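Local coordinates for protein tRNA (cytosine(38)-C(5))-methyltransferase (Schizosaccharomyces pombe, PDB 6FDF) that methylates carbon 5 of cytosine 38 in the anticodon loop of tRNA(Asp), taking the methyl group from S-adenosyl-L-methionine, at residues V13-S18 against L78-P83. Sequence-based numbering, arbitrary orientation.
Sequences VLELYS and LWTMSP. With SAH (S-adenosyl-L-homocysteine), chain E.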
loop_
_atom_site.group_PDB
_atom_site.type_symbol
_atom_site.label_atom_id
_atom_site.label_comp_id
_atom_site.label_asym_id
_atom_site.label_seq_id
_atom_site.Cartn_x
_atom_site.Cartn_y
_atom_site.Cartn_z
ATOM N N VAL A 13 -2.459 -5.554 18.159
ATOM C CA VAL A 13 -1.724 -5.315 16.920
ATOM C C VAL A 13 -0.941 -4.014 17.028
ATOM O O VAL A 13 -1.470 -2.996 17.487
ATOM C CB VAL A 13 -2.672 -5.264 15.707
ATOM C CG1 VAL A 13 -1.869 -5.100 14.415
ATOM C CG2 VAL A 13 -3.539 -6.507 15.655
ATOM N N LEU A 14 0.315 -4.046 16.585
ATOM C CA LEU A 14 1.139 -2.848 16.456
ATOM C C LEU A 14 1.292 -2.543 14.971
ATOM O O LEU A 14 1.773 -3.386 14.210
ATOM C CB LEU A 14 2.503 -3.054 17.112
ATOM C CG LEU A 14 3.514 -1.914 16.999
ATOM C CD1 LEU A 14 3.007 -0.673 17.732
ATOM C CD2 LEU A 14 4.865 -2.361 17.534
ATOM N N GLU A 15 0.895 -1.343 14.564
ATOM C CA GLU A 15 0.813 -0.978 13.148
ATOM C C GLU A 15 1.907 0.053 12.861
ATOM O O GLU A 15 1.708 1.254 13.038
ATOM C CB GLU A 15 -0.593 -0.456 12.838
ATOM C CG GLU A 15 -0.903 -0.179 11.381
ATOM C CD GLU A 15 -2.331 0.303 11.192
ATOM O OE1 GLU A 15 -2.717 0.577 10.034
ATOM O OE2 GLU A 15 -3.070 0.408 12.201
ATOM N N LEU A 16 3.071 -0.432 12.430
ATOM C CA LEU A 16 4.232 0.421 12.191
ATOM C C LEU A 16 4.217 0.961 10.767
ATOM O O LEU A 16 3.853 0.243 9.828
ATOM C CB LEU A 16 5.520 -0.367 12.428
ATOM C CG LEU A 16 5.694 -0.939 13.836
ATOM C CD1 LEU A 16 6.835 -1.938 13.880
ATOM C CD2 LEU A 16 5.924 0.194 14.823
ATOM N N TYR A 17 4.663 2.212 10.604
ATOM C CA TYR A 17 4.582 2.916 9.318
ATOM C C TYR A 17 3.127 2.943 8.839
ATOM O O TYR A 17 2.797 2.504 7.734
ATOM C CB TYR A 17 5.482 2.274 8.245
ATOM C CG TYR A 17 6.923 1.946 8.618
ATOM C CD1 TYR A 17 7.258 0.715 9.178
ATOM C CD2 TYR A 17 7.954 2.844 8.348
ATOM C CE1 TYR A 17 8.574 0.398 9.486
ATOM C CE2 TYR A 17 9.276 2.537 8.663
ATOM C CZ TYR A 17 9.576 1.308 9.224
ATOM O OH TYR A 17 10.877 0.978 9.508
ATOM N N SER A 18 2.256 3.464 9.707
ATOM C CA SER A 18 0.821 3.232 9.566
ATOM C C SER A 18 0.187 4.020 8.423
ATOM O O SER A 18 -0.841 3.589 7.888
ATOM C CB SER A 18 0.108 3.578 10.869
ATOM O OG SER A 18 0.643 4.755 11.448
ATOM N N LEU A 78 0.749 -9.325 16.982
ATOM C CA LEU A 78 0.950 -9.124 15.552
ATOM C C LEU A 78 1.599 -7.764 15.348
ATOM O O LEU A 78 1.120 -6.762 15.887
ATOM C CB LEU A 78 -0.376 -9.191 14.778
ATOM C CG LEU A 78 -0.319 -8.658 13.340
ATOM C CD1 LEU A 78 0.579 -9.536 12.465
ATOM C CD2 LEU A 78 -1.709 -8.548 12.723
ATOM N N TRP A 79 2.703 -7.732 14.608
ATOM C CA TRP A 79 3.282 -6.481 14.132
ATOM C C TRP A 79 3.107 -6.420 12.622
ATOM O O TRP A 79 3.445 -7.382 11.926
ATOM C CB TRP A 79 4.779 -6.374 14.434
ATOM C CG TRP A 79 5.195 -6.376 15.868
ATOM C CD1 TRP A 79 4.397 -6.485 16.972
ATOM C CD2 TRP A 79 6.534 -6.278 16.346
ATOM N NE1 TRP A 79 5.169 -6.451 18.116
ATOM C CE2 TRP A 79 6.485 -6.325 17.753
ATOM C CE3 TRP A 79 7.775 -6.141 15.719
ATOM C CZ2 TRP A 79 7.630 -6.252 18.540
ATOM C CZ3 TRP A 79 8.912 -6.066 16.502
ATOM C CH2 TRP A 79 8.832 -6.128 17.896
ATOM N N THR A 80 2.574 -5.308 12.121
ATOM C CA THR A 80 2.539 -5.059 10.683
ATOM C C THR A 80 3.498 -3.919 10.363
ATOM O O THR A 80 3.710 -3.017 11.182
ATOM C CB THR A 80 1.123 -4.719 10.192
ATOM O OG1 THR A 80 0.713 -3.440 10.708
ATOM C CG2 THR A 80 0.126 -5.800 10.608
ATOM N N MET A 81 4.076 -3.944 9.164
ATOM C CA MET A 81 4.984 -2.864 8.805
ATOM C C MET A 81 5.086 -2.749 7.294
ATOM O O MET A 81 5.086 -3.758 6.584
ATOM C CB MET A 81 6.378 -3.073 9.420
ATOM C CG MET A 81 7.011 -4.414 9.104
ATOM S SD MET A 81 8.515 -4.711 10.062
ATOM C CE MET A 81 7.837 -5.349 11.584
ATOM N N SER A 82 5.175 -1.504 6.823
ATOM C CA SER A 82 5.457 -1.192 5.422
ATOM C C SER A 82 6.665 -0.264 5.446
ATOM O O SER A 82 6.537 0.961 5.299
ATOM C CB SER A 82 4.247 -0.564 4.726
ATOM O OG SER A 82 4.456 -0.486 3.321
ATOM N N PRO A 83 7.859 -0.812 5.660
ATOM C CA PRO A 83 9.013 0.039 5.967
ATOM C C PRO A 83 9.521 0.791 4.747
ATOM O O PRO A 83 9.189 0.486 3.600
ATOM C CB PRO A 83 10.063 -0.953 6.483
ATOM C CG PRO A 83 9.666 -2.269 5.874
ATOM C CD PRO A 83 8.162 -2.244 5.841
HETATM N N SAH E . 1.280 1.383 4.895
HETATM C CA SAH E . 0.757 2.720 5.076
HETATM C CB SAH E . 1.696 3.779 4.491
HETATM C CG SAH E . 3.144 3.295 4.467
HETATM S SD SAH E . 4.193 4.328 3.490
HETATM C C SAH E . -0.607 2.821 4.471
HETATM O O SAH E . -1.120 1.785 3.996
HETATM O OXT SAH E . -1.167 3.938 4.485
HETATM C "C5'" SAH E . 5.498 4.417 4.664
HETATM C "C4'" SAH E . 5.065 5.299 5.836
HETATM O "O4'" SAH E . 6.067 5.200 6.830
HETATM C "C3'" SAH E . 4.909 6.774 5.467
HETATM O "O3'" SAH E . 3.641 7.254 5.909
HETATM C "C2'" SAH E . 6.000 7.483 6.274
HETATM O "O2'" SAH E . 5.544 8.726 6.818
HETATM C "C1'" SAH E . 6.293 6.483 7.385
HETATM N N9 SAH E . 7.694 6.484 7.856
HETATM C C8 SAH E . 8.814 6.475 7.106
HETATM N N7 SAH E . 9.917 6.474 7.893
HETATM C C5 SAH E . 9.514 6.482 9.179
HETATM C C6 SAH E . 10.162 6.485 10.506
HETATM N N6 SAH E . 11.509 6.479 10.618
HETATM N N1 SAH E . 9.353 6.495 11.591
HETATM C C2 SAH E . 8.012 6.500 11.489
HETATM N N3 SAH E . 7.355 6.497 10.314
HETATM C C4 SAH E . 8.045 6.497 9.144
HETATM O O HOH W 1 1.736 -1.330 9.168
#
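P83 CA stands over the centre of the Y17 ring, 3.4 Å from its centroid and 8° off the normal, a CH-pi contact; the two side chains cross at about a right angle. P83 CB adds a second touch, 3.6 Å from Y17 CZ. With CG anti to the carbonyl carbon (chi1 -48°), the ring is carried over the 78-83 segment, while its edge meets M81 CB and, in plane, the ribose O4' of S-adenosylhomocysteine; A104, F105 and I108 of helix 103-111 also pack on it. An alanine here would probably take the ring face from P83 and the edge contact from ribose O4', opening a gap beside helix 103-111.

Behind this ring the two strands run parallel and tightly zipped. L14 N donates to L78 O and T80 N to L14 O, each over 2.9 Å and nearly straight, and L16 N reaches T80 O at a more bent 153°. L14 CD2 stands over the five-membered ring of W79, 4.1 Å from its centroid, whereas V13 and L78 pair on the other face of the sheet.

Past L16 the zipper parts: L16 O and S82 N are 3.7 Å apart, and S82 N finds no partner. On the face carrying T80, a water donates to L16 O at 2.7 Å and is hydrogen-bonded to T80 OG1. S82 OG is hydrogen-bonded to E125, and Y17 O receives a weak bond from the amino group of the cofactor product. Strands 11-16 and 78-81 are neighbours in the seven-stranded 3-2-1-4-5-7-6 sheet, and their parting C-terminal ends form part of the cofactor site, as in the Rossmann-like class I methyltransferase fold.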